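PDB 6C30: GNAT family acetyltransferase from Mycobacterium smegmatis, which probably transfers an acetyl group from acetyl-CoA to an amino group, as expected of a RimJ-type N-acetyltransferase of the GNAT family. Local coordinates for residues Gly18-Pro23 and His206-Ala211; Ser41-Ala46 and Gly118-Ser123; Ile92-Glu97 and Ser123-Gly128; Gly100-Gly105 and Ala133-Gly138; Ile151-Arg156 and Ala164-Val169. One frame throughout, in Å; residues are numbered along the deposited sequence.

Interaction 1 (Gly18-Pro23 and His206-Ala211); sequences GPLRVP and HRLVAA
L20 and L208 meet almost at right angles, the long axis of one leucine running across that of the other, with L20 CD1 lying 4.1 Å from L208 CD2. The two branches of L20 have separate tasks. CD1 goes to L208 and, more loosely, to V209 CG2, whereas CD2 rests against the helix backbone, 3.8 Å from V209 O. L208 starts on the flank of its helix, and with CG anti to the backbone N (chi1 -168°) its CD2 is carried back to the strand. There the same methyl also receives V22, whose CG1 stands 4.2 Å away, so that L208 CD2 is shared by two strand residues. V209 turns its CB away from the strand and contributes mainly through its backbone. The side-chain contacts are all apolar, and strand and helix cross nearly perpendicularly, at 91° with axes 8.2 Å apart. They illustrate how a C-terminal helix can pack against the edge strand of a chain's sheet. Strand 17-22 pairs with strand 25-31 through L20 and V27, a backbone bond of R21 with G212 ties it directly to helix 204-217, and helix 130-143 takes up L20 on M137, L208 on A133 and V209 on A136.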
# COMPACT_ATOMS: atom_id res chain seq x y z
N GLY A 18 4.23 -7.34 3.73
CA GLY A 18 4.55 -6.16 4.52
C GLY A 18 3.26 -5.47 4.94
O GLY A 18 2.21 -6.10 4.97
N PRO A 19 3.33 -4.17 5.24
CA PRO A 19 4.51 -3.31 5.13
C PRO A 19 5.53 -3.49 6.25
O PRO A 19 5.22 -3.99 7.34
CB PRO A 19 3.91 -1.90 5.19
CG PRO A 19 2.69 -2.06 6.02
CD PRO A 19 2.13 -3.41 5.66
N LEU A 20 6.75 -3.07 5.96
CA LEU A 20 7.83 -3.01 6.94
C LEU A 20 8.25 -1.58 7.08
O LEU A 20 8.13 -0.80 6.12
CB LEU A 20 9.03 -3.85 6.50
CG LEU A 20 8.79 -5.30 6.07
CD1 LEU A 20 10.13 -5.91 5.72
CD2 LEU A 20 8.11 -6.07 7.18
N ARG A 21 8.78 -1.21 8.24
CA ARG A 21 9.53 0.02 8.31
C ARG A 21 11.00 -0.36 8.46
O ARG A 21 11.36 -1.08 9.39
CB ARG A 21 9.08 0.94 9.45
CG ARG A 21 9.87 2.23 9.47
CD ARG A 21 9.29 3.30 10.39
NE ARG A 21 8.24 4.13 9.79
CZ ARG A 21 8.44 5.06 8.85
NH1 ARG A 21 9.65 5.26 8.34
NH2 ARG A 21 7.42 5.78 8.41
N VAL A 22 11.81 0.11 7.51
CA VAL A 22 13.24 -0.16 7.45
C VAL A 22 13.94 1.19 7.29
O VAL A 22 13.27 2.21 7.16
CB VAL A 22 13.58 -1.13 6.30
CG1 VAL A 22 12.99 -2.51 6.57
CG2 VAL A 22 13.10 -0.57 4.97
N PRO A 23 15.29 1.23 7.34
CA PRO A 23 15.95 2.54 7.25
C PRO A 23 15.51 3.42 6.07
O PRO A 23 15.41 4.63 6.23
CB PRO A 23 17.43 2.17 7.12
CG PRO A 23 17.54 0.94 7.97
CD PRO A 23 16.25 0.18 7.74
N HIS A 206 14.93 -13.52 7.80
CA HIS A 206 13.90 -13.57 8.83
C HIS A 206 14.08 -12.45 9.84
O HIS A 206 13.10 -11.83 10.25
CB HIS A 206 13.90 -14.92 9.55
CG HIS A 206 12.94 -14.97 10.70
ND1 HIS A 206 11.58 -15.06 10.52
CD2 HIS A 206 13.15 -14.90 12.03
CE1 HIS A 206 10.99 -15.06 11.70
NE2 HIS A 206 11.91 -14.97 12.63
N ARG A 207 15.32 -12.18 10.23
CA ARG A 207 15.57 -11.11 11.20
C ARG A 207 15.16 -9.76 10.63
O ARG A 207 14.60 -8.93 11.34
CB ARG A 207 17.05 -11.09 11.63
CG ARG A 207 17.43 -12.31 12.48
CD ARG A 207 18.80 -12.17 13.14
NE ARG A 207 19.89 -12.07 12.17
CZ ARG A 207 20.48 -13.11 11.60
NH1 ARG A 207 20.06 -14.34 11.87
NH2 ARG A 207 21.47 -12.92 10.74
N LEU A 208 15.39 -9.56 9.34
CA LEU A 208 15.05 -8.29 8.70
C LEU A 208 13.54 -8.07 8.72
O LEU A 208 13.06 -6.99 9.09
CB LEU A 208 15.59 -8.27 7.26
CG LEU A 208 15.61 -6.95 6.47
CD1 LEU A 208 16.49 -7.09 5.23
CD2 LEU A 208 14.21 -6.47 6.05
N VAL A 209 12.79 -9.09 8.32
CA VAL A 209 11.34 -8.98 8.28
C VAL A 209 10.77 -8.79 9.69
O VAL A 209 9.90 -7.95 9.90
CB VAL A 209 10.72 -10.21 7.60
CG1 VAL A 209 9.22 -10.27 7.87
CG2 VAL A 209 10.99 -10.18 6.10
N ALA A 210 11.27 -9.55 10.66
CA ALA A 210 10.76 -9.45 12.03
C ALA A 210 11.01 -8.06 12.59
O ALA A 210 10.11 -7.46 13.19
CB ALA A 210 11.40 -10.51 12.92
N ALA A 211 12.21 -7.53 12.39
CA ALA A 211 12.55 -6.19 12.85
C ALA A 211 11.72 -5.15 12.11
O ALA A 211 11.27 -4.17 12.71
CB ALA A 211 14.04 -5.92 12.67

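Interaction 2 (Ser41-Ala46 and Gly118-Ser123); sequences SRIRLA and GYWVAS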
# COMPACT_ATOMS: atom_id res chain seq x y z
N SER A 41 7.86 2.68 -16.93
CA SER A 41 8.50 3.18 -18.13
C SER A 41 9.51 4.28 -17.80
O SER A 41 10.64 4.24 -18.26
CB SER A 41 7.44 3.71 -19.12
OG SER A 41 8.06 4.35 -20.22
N ARG A 42 9.10 5.25 -16.99
CA ARG A 42 9.98 6.36 -16.66
C ARG A 42 11.28 5.85 -16.04
O ARG A 42 12.38 6.24 -16.46
CB ARG A 42 9.27 7.32 -15.70
CG ARG A 42 10.06 8.57 -15.35
CD ARG A 42 9.38 9.33 -14.21
NE ARG A 42 9.44 8.57 -12.97
CZ ARG A 42 8.38 8.12 -12.30
NH1 ARG A 42 7.16 8.36 -12.73
NH2 ARG A 42 8.56 7.43 -11.18
N ILE A 43 11.16 4.97 -15.05
CA ILE A 43 12.34 4.50 -14.34
C ILE A 43 13.19 3.57 -15.21
O ILE A 43 14.42 3.72 -15.26
CB ILE A 43 11.97 3.80 -13.04
CG1 ILE A 43 11.20 4.77 -12.13
CG2 ILE A 43 13.22 3.30 -12.33
CD1 ILE A 43 10.53 4.11 -10.96
N ARG A 44 12.58 2.63 -15.92
CA ARG A 44 13.36 1.68 -16.72
C ARG A 44 14.08 2.40 -17.86
O ARG A 44 15.19 2.02 -18.24
CB ARG A 44 12.47 0.58 -17.31
CG ARG A 44 11.79 -0.33 -16.29
CD ARG A 44 12.71 -1.38 -15.76
NE ARG A 44 13.10 -2.35 -16.78
CZ ARG A 44 13.73 -3.48 -16.49
NH1 ARG A 44 14.01 -3.78 -15.23
NH2 ARG A 44 14.05 -4.31 -17.47
N LEU A 45 13.46 3.44 -18.41
CA LEU A 45 14.14 4.22 -19.46
C LEU A 45 15.29 5.02 -18.86
O LEU A 45 16.39 5.02 -19.43
CB LEU A 45 13.15 5.15 -20.18
CG LEU A 45 12.13 4.48 -21.11
CD1 LEU A 45 11.11 5.52 -21.54
CD2 LEU A 45 12.78 3.82 -22.32
N ALA A 46 15.08 5.65 -17.72
CA ALA A 46 16.12 6.47 -17.11
C ALA A 46 17.29 5.60 -16.67
O ALA A 46 18.45 6.03 -16.73
CB ALA A 46 15.58 7.24 -15.94
N GLY A 118 13.81 -12.81 -8.61
CA GLY A 118 14.59 -11.76 -9.23
C GLY A 118 14.07 -10.42 -8.77
O GLY A 118 12.96 -10.32 -8.25
N TYR A 119 14.88 -9.38 -8.93
CA TYR A 119 14.50 -8.06 -8.44
C TYR A 119 15.26 -6.99 -9.19
O TYR A 119 16.32 -7.23 -9.78
CB TYR A 119 14.80 -7.95 -6.92
CG TYR A 119 16.30 -7.87 -6.66
CD1 TYR A 119 16.94 -6.64 -6.52
CD2 TYR A 119 17.07 -9.02 -6.63
CE1 TYR A 119 18.31 -6.57 -6.33
CE2 TYR A 119 18.44 -8.96 -6.44
CZ TYR A 119 19.05 -7.74 -6.29
OH TYR A 119 20.41 -7.70 -6.11
N TRP A 120 14.72 -5.78 -9.14
CA TRP A 120 15.48 -4.59 -9.49
C TRP A 120 14.90 -3.41 -8.73
O TRP A 120 13.71 -3.40 -8.38
CB TRP A 120 15.48 -4.34 -11.01
CG TRP A 120 14.16 -3.90 -11.55
CD1 TRP A 120 13.14 -4.70 -12.01
CD2 TRP A 120 13.70 -2.55 -11.70
NE1 TRP A 120 12.09 -3.92 -12.43
CE2 TRP A 120 12.41 -2.60 -12.25
CE3 TRP A 120 14.27 -1.30 -11.43
CZ2 TRP A 120 11.66 -1.46 -12.52
CZ3 TRP A 120 13.54 -0.17 -11.71
CH2 TRP A 120 12.24 -0.25 -12.25
N VAL A 121 15.76 -2.44 -8.43
CA VAL A 121 15.38 -1.23 -7.71
C VAL A 121 15.91 -0.02 -8.46
O VAL A 121 17.03 -0.06 -8.98
CB VAL A 121 15.94 -1.26 -6.25
CG1 VAL A 121 15.69 0.08 -5.55
CG2 VAL A 121 15.33 -2.39 -5.46
N ALA A 122 15.11 1.04 -8.51
CA ALA A 122 15.51 2.31 -9.11
C ALA A 122 16.90 2.74 -8.64
O ALA A 122 17.20 2.70 -7.44
CB ALA A 122 14.49 3.38 -8.79
N SER A 123 17.73 3.17 -9.58
CA SER A 123 19.14 3.45 -9.30
C SER A 123 19.34 4.53 -8.23
O SER A 123 20.30 4.46 -7.46
CB SER A 123 19.87 3.86 -10.58
OG SER A 123 19.40 5.11 -11.03
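R44 lays its side chain over one face of the W120 indole and spans both rings. Its CD sits above the six-membered ring, 3.8 Å from the centroid, as a CH-pi contact, while CZ stands 4.5 Å from the centroid of the five-membered ring and only 15° off the ring normal, a cation-pi pair. The guanidinium does not lie flat on the indole: the two planes are 64° apart, and NH1 is the nitrogen that dips toward the ring. A chain bent at both chi2 (-79°) and chi3 makes this possible, since it curls the arginine back over the ring. I43 comes to the same indole from another direction. Its CG2 lies at the ring edge, in the plane, 3.5 Å from W120 CZ3, and the same methyl touches A122 CB at 3.8 Å. Helix 37-46, an early helix of the GNAT domain, thus packs on the end of the central strand 114-121. The close approach of R44 NH1 to W120 NE1, 3.4 Å, joins two donors and is no hydrogen bond. W120 NE1 donates a hydrogen bond to Q101 OE1, and R44 NH2 pairs with E55 in a salt bridge and with H66 in a hydrogen bond. The cation is therefore shared between the E55 carboxylate and the indole face, while Q101 at NE1, R44 on the face and I43 at the edge together limit how the indole can turn.

Interaction 3 (Ile92-Glu97 and Ser123-Gly128); sequences IELDGE and SSRTGG
L94 places one methyl, CD2, over a face of the R125 guanidinium, 3.5 Å from NH1 and 3.8 Å from CZ. In L94, CG is anti to the backbone N (chi1 175°), which sends the branch toward the loop between strand 114-121 and helix 130-143. In GNAT folds this loop receives the pyrophosphate of acetyl-CoA; its glycines G127 and G128 are consistent with such a site, empty of cofactor in this apo form. R125 bends once, at chi2 (-83°), and then runs straight through chi3, so its flat end is carried over the leucine while CD also passes CD2 at 3.9 Å. E97 is extended beyond CG and brings its carboxylate up beside the arginine, but the fit is not that of a salt bridge. E97 OE1 is 4.1 Å from R125 NH2 and well out of the guanidinium plane, the planes of the two groups being 75° apart. A water connects them instead, donating to E97 OE1 and accepting a weak bond from R125 NH2 at 2.8 Å, in the guanidinium plane at its edge. L94 and E97 end a type I' turn, and the hairpin sets their backbones side by side, so both side chains start from the same end of it. E97 OE2 is hydrogen-bonded to a glycerol, probably from the crystallisation liquor. The pairing of R125 with E97 is thus water-mediated and electrostatic, probably modest in strength, with an apolar methyl supporting the guanidinium face.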
# COMPACT_ATOMS: atom_id res chain seq x y z
N ILE A 92 7.85 -3.45 -5.87
CA ILE A 92 8.41 -2.95 -4.62
C ILE A 92 7.96 -1.52 -4.43
O ILE A 92 8.21 -0.67 -5.29
CB ILE A 92 9.95 -3.02 -4.60
CG1 ILE A 92 10.45 -4.42 -4.96
CG2 ILE A 92 10.49 -2.54 -3.24
CD1 ILE A 92 11.95 -4.46 -5.26
N GLU A 93 7.28 -1.25 -3.32
CA GLU A 93 6.88 0.11 -2.96
C GLU A 93 7.77 0.67 -1.86
O GLU A 93 8.10 -0.02 -0.90
CB GLU A 93 5.43 0.15 -2.46
CG GLU A 93 4.40 -0.12 -3.56
CD GLU A 93 2.98 0.15 -3.11
OE1 GLU A 93 2.74 0.29 -1.88
OE2 GLU A 93 2.09 0.21 -3.98
N LEU A 94 8.15 1.93 -2.03
CA LEU A 94 8.74 2.73 -0.97
C LEU A 94 7.79 3.89 -0.70
O LEU A 94 7.53 4.70 -1.59
CB LEU A 94 10.12 3.25 -1.35
CG LEU A 94 10.76 4.19 -0.32
CD1 LEU A 94 11.13 3.44 0.95
CD2 LEU A 94 11.96 4.89 -0.94
N ASP A 95 7.26 3.94 0.52
CA ASP A 95 6.28 4.97 0.90
C ASP A 95 5.17 5.06 -0.16
O ASP A 95 4.74 6.14 -0.58
CB ASP A 95 6.97 6.32 1.12
CG ASP A 95 8.05 6.25 2.20
OD1 ASP A 95 7.85 5.51 3.19
OD2 ASP A 95 9.10 6.91 2.04
N GLY A 96 4.72 3.88 -0.60
CA GLY A 96 3.62 3.77 -1.53
C GLY A 96 3.97 3.93 -3.01
O GLY A 96 3.09 3.73 -3.85
N GLU A 97 5.21 4.29 -3.31
CA GLU A 97 5.62 4.55 -4.69
C GLU A 97 6.34 3.37 -5.31
O GLU A 97 7.19 2.76 -4.68
CB GLU A 97 6.53 5.78 -4.76
CG GLU A 97 5.86 7.07 -4.33
CD GLU A 97 6.74 8.29 -4.52
OE1 GLU A 97 7.99 8.13 -4.58
OE2 GLU A 97 6.19 9.41 -4.61
N SER A 123 17.73 3.17 -9.58
CA SER A 123 19.14 3.45 -9.30
C SER A 123 19.34 4.53 -8.23
O SER A 123 20.30 4.46 -7.46
CB SER A 123 19.87 3.86 -10.58
OG SER A 123 19.40 5.11 -11.03
N SER A 124 18.45 5.50 -8.18
CA SER A 124 18.57 6.58 -7.20
C SER A 124 18.25 6.11 -5.79
O SER A 124 18.45 6.84 -4.81
CB SER A 124 17.66 7.75 -7.56
OG SER A 124 16.30 7.37 -7.50
N ARG A 125 17.77 4.87 -5.68
CA ARG A 125 17.29 4.32 -4.42
C ARG A 125 18.13 3.14 -3.93
O ARG A 125 17.84 2.56 -2.88
CB ARG A 125 15.84 3.86 -4.57
CG ARG A 125 14.86 4.92 -5.04
CD ARG A 125 14.40 5.74 -3.87
NE ARG A 125 13.36 6.70 -4.21
CZ ARG A 125 12.97 7.65 -3.37
NH1 ARG A 125 13.55 7.74 -2.18
NH2 ARG A 125 12.02 8.51 -3.70
N THR A 126 19.16 2.75 -4.69
CA THR A 126 19.91 1.54 -4.38
C THR A 126 20.88 1.76 -3.22
O THR A 126 21.18 2.89 -2.85
CB THR A 126 20.69 1.00 -5.60
OG1 THR A 126 21.47 2.06 -6.17
CG2 THR A 126 19.73 0.45 -6.66
N GLY A 127 21.35 0.66 -2.63
CA GLY A 127 22.27 0.72 -1.51
C GLY A 127 21.65 1.33 -0.26
O GLY A 127 22.32 2.04 0.49
N GLY A 128 20.37 1.06 -0.03
CA GLY A 128 19.67 1.60 1.12
C GLY A 128 18.80 0.58 1.84
O GLY A 128 18.01 0.94 2.71
O HOH W 1 9.87 9.80 -4.97

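Interaction 4 (Gly100-Gly105 and Ala133-Gly138); sequences GQLTIG and AALAMG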
# COMPACT_ATOMS: atom_id res chain seq x y z
N GLY A 100 10.54 -0.41 -8.00
CA GLY A 100 11.18 -1.56 -8.62
C GLY A 100 10.24 -2.74 -8.61
O GLY A 100 9.04 -2.59 -8.34
N GLN A 101 10.79 -3.92 -8.89
CA GLN A 101 10.00 -5.15 -8.94
C GLN A 101 10.69 -6.27 -8.19
O GLN A 101 11.92 -6.30 -8.08
CB GLN A 101 9.76 -5.59 -10.39
CG GLN A 101 8.72 -4.76 -11.12
CD GLN A 101 8.69 -5.07 -12.60
OE1 GLN A 101 9.36 -4.42 -13.40
NE2 GLN A 101 7.94 -6.12 -12.96
N LEU A 102 9.86 -7.18 -7.70
CA LEU A 102 10.28 -8.41 -7.04
C LEU A 102 9.45 -9.51 -7.69
O LEU A 102 8.23 -9.55 -7.52
CB LEU A 102 10.05 -8.33 -5.52
CG LEU A 102 10.55 -9.41 -4.56
CD1 LEU A 102 9.80 -10.73 -4.75
CD2 LEU A 102 12.06 -9.60 -4.69
N THR A 103 10.10 -10.38 -8.46
CA THR A 103 9.39 -11.38 -9.23
C THR A 103 9.78 -12.79 -8.81
O THR A 103 10.97 -13.13 -8.77
CB THR A 103 9.67 -11.21 -10.73
OG1 THR A 103 9.37 -9.86 -11.11
CG2 THR A 103 8.81 -12.16 -11.57
N ILE A 104 8.78 -13.61 -8.49
CA ILE A 104 8.97 -15.04 -8.29
C ILE A 104 8.58 -15.76 -9.57
O ILE A 104 7.50 -15.50 -10.11
CB ILE A 104 8.11 -15.58 -7.13
CG1 ILE A 104 8.18 -14.67 -5.91
CG2 ILE A 104 8.50 -17.01 -6.79
CD1 ILE A 104 9.53 -14.55 -5.35
N GLY A 105 9.44 -16.64 -10.08
CA GLY A 105 9.14 -17.33 -11.33
C GLY A 105 9.49 -18.80 -11.35
O GLY A 105 10.14 -19.31 -10.43
N ALA A 133 15.28 -5.87 1.76
CA ALA A 133 13.94 -5.98 2.34
C ALA A 133 12.96 -6.68 1.41
O ALA A 133 12.16 -7.51 1.84
CB ALA A 133 13.41 -4.61 2.72
N ALA A 134 13.04 -6.35 0.12
CA ALA A 134 12.15 -6.96 -0.86
C ALA A 134 12.40 -8.46 -0.97
O ALA A 134 11.46 -9.26 -0.99
CB ALA A 134 12.32 -6.29 -2.22
N LEU A 135 13.67 -8.85 -1.04
CA LEU A 135 14.00 -10.27 -1.07
C LEU A 135 13.56 -11.00 0.19
O LEU A 135 13.04 -12.11 0.13
CB LEU A 135 15.51 -10.45 -1.28
CG LEU A 135 16.01 -10.09 -2.68
CD1 LEU A 135 17.51 -9.96 -2.65
CD2 LEU A 135 15.60 -11.15 -3.69
N ALA A 136 13.78 -10.37 1.35
CA ALA A 136 13.39 -10.99 2.62
C ALA A 136 11.88 -11.20 2.70
O ALA A 136 11.41 -12.25 3.14
CB ALA A 136 13.88 -10.14 3.78
N MET A 137 11.13 -10.20 2.27
CA MET A 137 9.68 -10.32 2.20
C MET A 137 9.27 -11.41 1.21
O MET A 137 8.37 -12.20 1.48
CB MET A 137 9.04 -8.99 1.79
CG MET A 137 8.97 -7.98 2.92
SD MET A 137 7.99 -6.52 2.51
CE MET A 137 9.11 -5.65 1.42
N GLY A 138 9.94 -11.45 0.06
CA GLY A 138 9.65 -12.46 -0.93
C GLY A 138 9.84 -13.86 -0.37
O GLY A 138 8.99 -14.74 -0.55
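With CG anti to the backbone N (chi1 -173°) and chi2 at -69°, L102 rises from strand 97-105 and spreads its two methyls along one side of helix 130-143. CD2 goes toward the start of the helical segment, 4.1 Å from A134 CB and 4.0 Å from L135 CD2. CD1 goes one turn further and lies directly against G138 CA, at 4.2 Å. Between them, CG rests 3.7 Å from A134 O, so the branch point of the leucine lies against the helix backbone itself. L135 begins by pointing its CB away from the strand, yet its CG lies beside the backbone N, and CD2 returns to the leucine. L102 thus lies against two small residues, A134 and G138, one helical turn apart. This is a strand-helix packing in the core of the GNAT domain, with helix 130-143 lying on the central sheet. The strand and helix segments run roughly parallel, at 29°, with axes 9.2 Å apart at closest approach. The contact is wholly buried and lies near the centre of the molecule. Around it, L102 also touches L29, I92 and Y119 of three other strands, M137 reaches strand 25-31, and A136 meets A205 of helix 204-217, so that helix 130-143 is held between the central sheet and the C-terminal helix.

Interaction 5 (Ile151-Arg156 and Ala164-Val169); sequences IEATVR and AVLAHV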
# COMPACT_ATOMS: atom_id res chain seq x y z
N ILE A 151 14.01 -21.43 -2.74
CA ILE A 151 14.08 -20.31 -3.67
C ILE A 151 15.51 -20.14 -4.15
O ILE A 151 16.46 -20.18 -3.35
CB ILE A 151 13.57 -19.01 -3.02
CG1 ILE A 151 12.08 -19.11 -2.70
CG2 ILE A 151 13.85 -17.80 -3.91
CD1 ILE A 151 11.18 -19.28 -3.92
N GLU A 152 15.69 -19.99 -5.46
CA GLU A 152 17.01 -19.76 -6.03
C GLU A 152 17.05 -18.45 -6.78
O GLU A 152 16.01 -17.84 -7.06
CB GLU A 152 17.39 -20.91 -6.97
CG GLU A 152 16.50 -20.97 -8.21
CD GLU A 152 16.83 -22.11 -9.15
OE1 GLU A 152 16.48 -22.02 -10.34
OE2 GLU A 152 17.43 -23.12 -8.71
N ALA A 153 18.26 -18.00 -7.10
CA ALA A 153 18.46 -16.81 -7.93
C ALA A 153 19.72 -16.98 -8.75
O ALA A 153 20.61 -17.78 -8.40
CB ALA A 153 18.56 -15.55 -7.07
N THR A 154 19.79 -16.27 -9.87
CA THR A 154 20.98 -16.29 -10.71
C THR A 154 21.55 -14.88 -10.82
O THR A 154 20.81 -13.89 -10.86
CB THR A 154 20.70 -16.89 -12.11
OG1 THR A 154 19.59 -16.20 -12.71
CG2 THR A 154 20.35 -18.36 -11.98
N VAL A 155 22.87 -14.79 -10.84
CA VAL A 155 23.53 -13.49 -10.82
C VAL A 155 24.90 -13.63 -11.48
O VAL A 155 25.60 -14.60 -11.22
CB VAL A 155 23.64 -12.97 -9.36
CG1 VAL A 155 24.34 -13.98 -8.44
CG2 VAL A 155 24.34 -11.62 -9.32
N ARG A 156 25.26 -12.70 -12.35
CA ARG A 156 26.57 -12.77 -12.98
C ARG A 156 27.67 -12.58 -11.93
O ARG A 156 27.51 -11.78 -11.00
CB ARG A 156 26.70 -11.71 -14.08
CG ARG A 156 25.91 -12.07 -15.34
CD ARG A 156 26.02 -11.00 -16.42
NE ARG A 156 27.39 -10.90 -16.93
CZ ARG A 156 27.83 -9.92 -17.71
NH1 ARG A 156 27.01 -8.93 -18.07
NH2 ARG A 156 29.10 -9.91 -18.12
N ALA A 164 26.28 -9.19 -3.32
CA ALA A 164 26.30 -8.77 -1.92
C ALA A 164 24.89 -8.72 -1.33
O ALA A 164 24.68 -9.14 -0.19
CB ALA A 164 26.97 -7.42 -1.79
N VAL A 165 23.94 -8.22 -2.10
CA VAL A 165 22.54 -8.16 -1.66
C VAL A 165 22.02 -9.57 -1.36
O VAL A 165 21.44 -9.82 -0.30
CB VAL A 165 21.66 -7.46 -2.72
CG1 VAL A 165 20.19 -7.72 -2.47
CG2 VAL A 165 21.93 -5.95 -2.73
N LEU A 166 22.24 -10.49 -2.29
CA LEU A 166 21.77 -11.86 -2.14
C LEU A 166 22.45 -12.58 -0.97
O LEU A 166 21.78 -13.27 -0.20
CB LEU A 166 21.99 -12.64 -3.45
CG LEU A 166 21.10 -12.18 -4.62
CD1 LEU A 166 21.68 -12.64 -5.95
CD2 LEU A 166 19.67 -12.70 -4.45
N ALA A 167 23.76 -12.40 -0.84
CA ALA A 167 24.48 -13.03 0.26
C ALA A 167 24.00 -12.47 1.59
O ALA A 167 23.88 -13.21 2.58
CB ALA A 167 25.98 -12.82 0.10
N HIS A 168 23.70 -11.18 1.62
CA HIS A 168 23.31 -10.53 2.86
C HIS A 168 22.09 -11.18 3.50
O HIS A 168 22.06 -11.40 4.71
CB HIS A 168 23.03 -9.04 2.64
CG HIS A 168 22.64 -8.32 3.88
ND1 HIS A 168 23.57 -7.74 4.73
CD2 HIS A 168 21.43 -8.10 4.44
CE1 HIS A 168 22.94 -7.18 5.75
NE2 HIS A 168 21.64 -7.38 5.60
N VAL A 169 21.08 -11.52 2.70
CA VAL A 169 19.86 -12.07 3.28
C VAL A 169 19.90 -13.58 3.52
O VAL A 169 18.99 -14.12 4.15
CB VAL A 169 18.61 -11.74 2.41
CG1 VAL A 169 18.45 -10.24 2.29
CG2 VAL A 169 18.69 -12.39 1.03
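L166 spans A153 and V155, touching both, in a strand-helix unit of the GNAT fold, where helix 160-169 follows strand 150-155 and packs on the sheet. The leucine divides its methyls between the two strand residues. CD2 meets A153 CB at 4.0 Å, and CD1 meets V155, whose side chain approaches it tip to tip. A153 and V155 are two apart on the strand and both direct CB at the helix, while T154 between them directs its own away, so a single leucine can bridge the pair. In L166, CG is anti to the carbonyl carbon (chi1 -69°), which directs the branch to the strand. The contact is entirely apolar, and all three residues are buried.

In the next shell the strand is held by its neighbours. E152 has backbone bonds to A115 and I117 of the parallel strand 114-121, while A153 and V155 have theirs to V193 and L191 of the antiparallel strand 186-196. V155 also touches S162 and R163, earlier on helix 160-169. The helix in turn is placed by V165, which packs on L135 of helix 130-143 and on Y119. Where the leucine and valine meet, L166 CD1 lies equally far, 3.9 Å, from CG1 and from CB of V155.

Interaction 4 lies nearest the middle of the molecule, and all four others touch it. Interaction 1 packs on its helix, V209 CG2 lying 3.8 Å from M137 N, and interaction 5 meets the same helix with L166 CD2 3.9 Å from L135 CD1. Interaction 2 is tied to it between strands by G118 N and T103 O, 2.9 Å apart, and interaction 3 through I92 N and G100 O at the same distance. Interactions 2 and 3 share S123, with centres about 10 Å apart. Interaction 3 contains the loop where GNAT enzymes generally bind the acetyl-CoA pyrophosphate, probably so here too; interactions 2 and 4 include the strand before it and the helix after it.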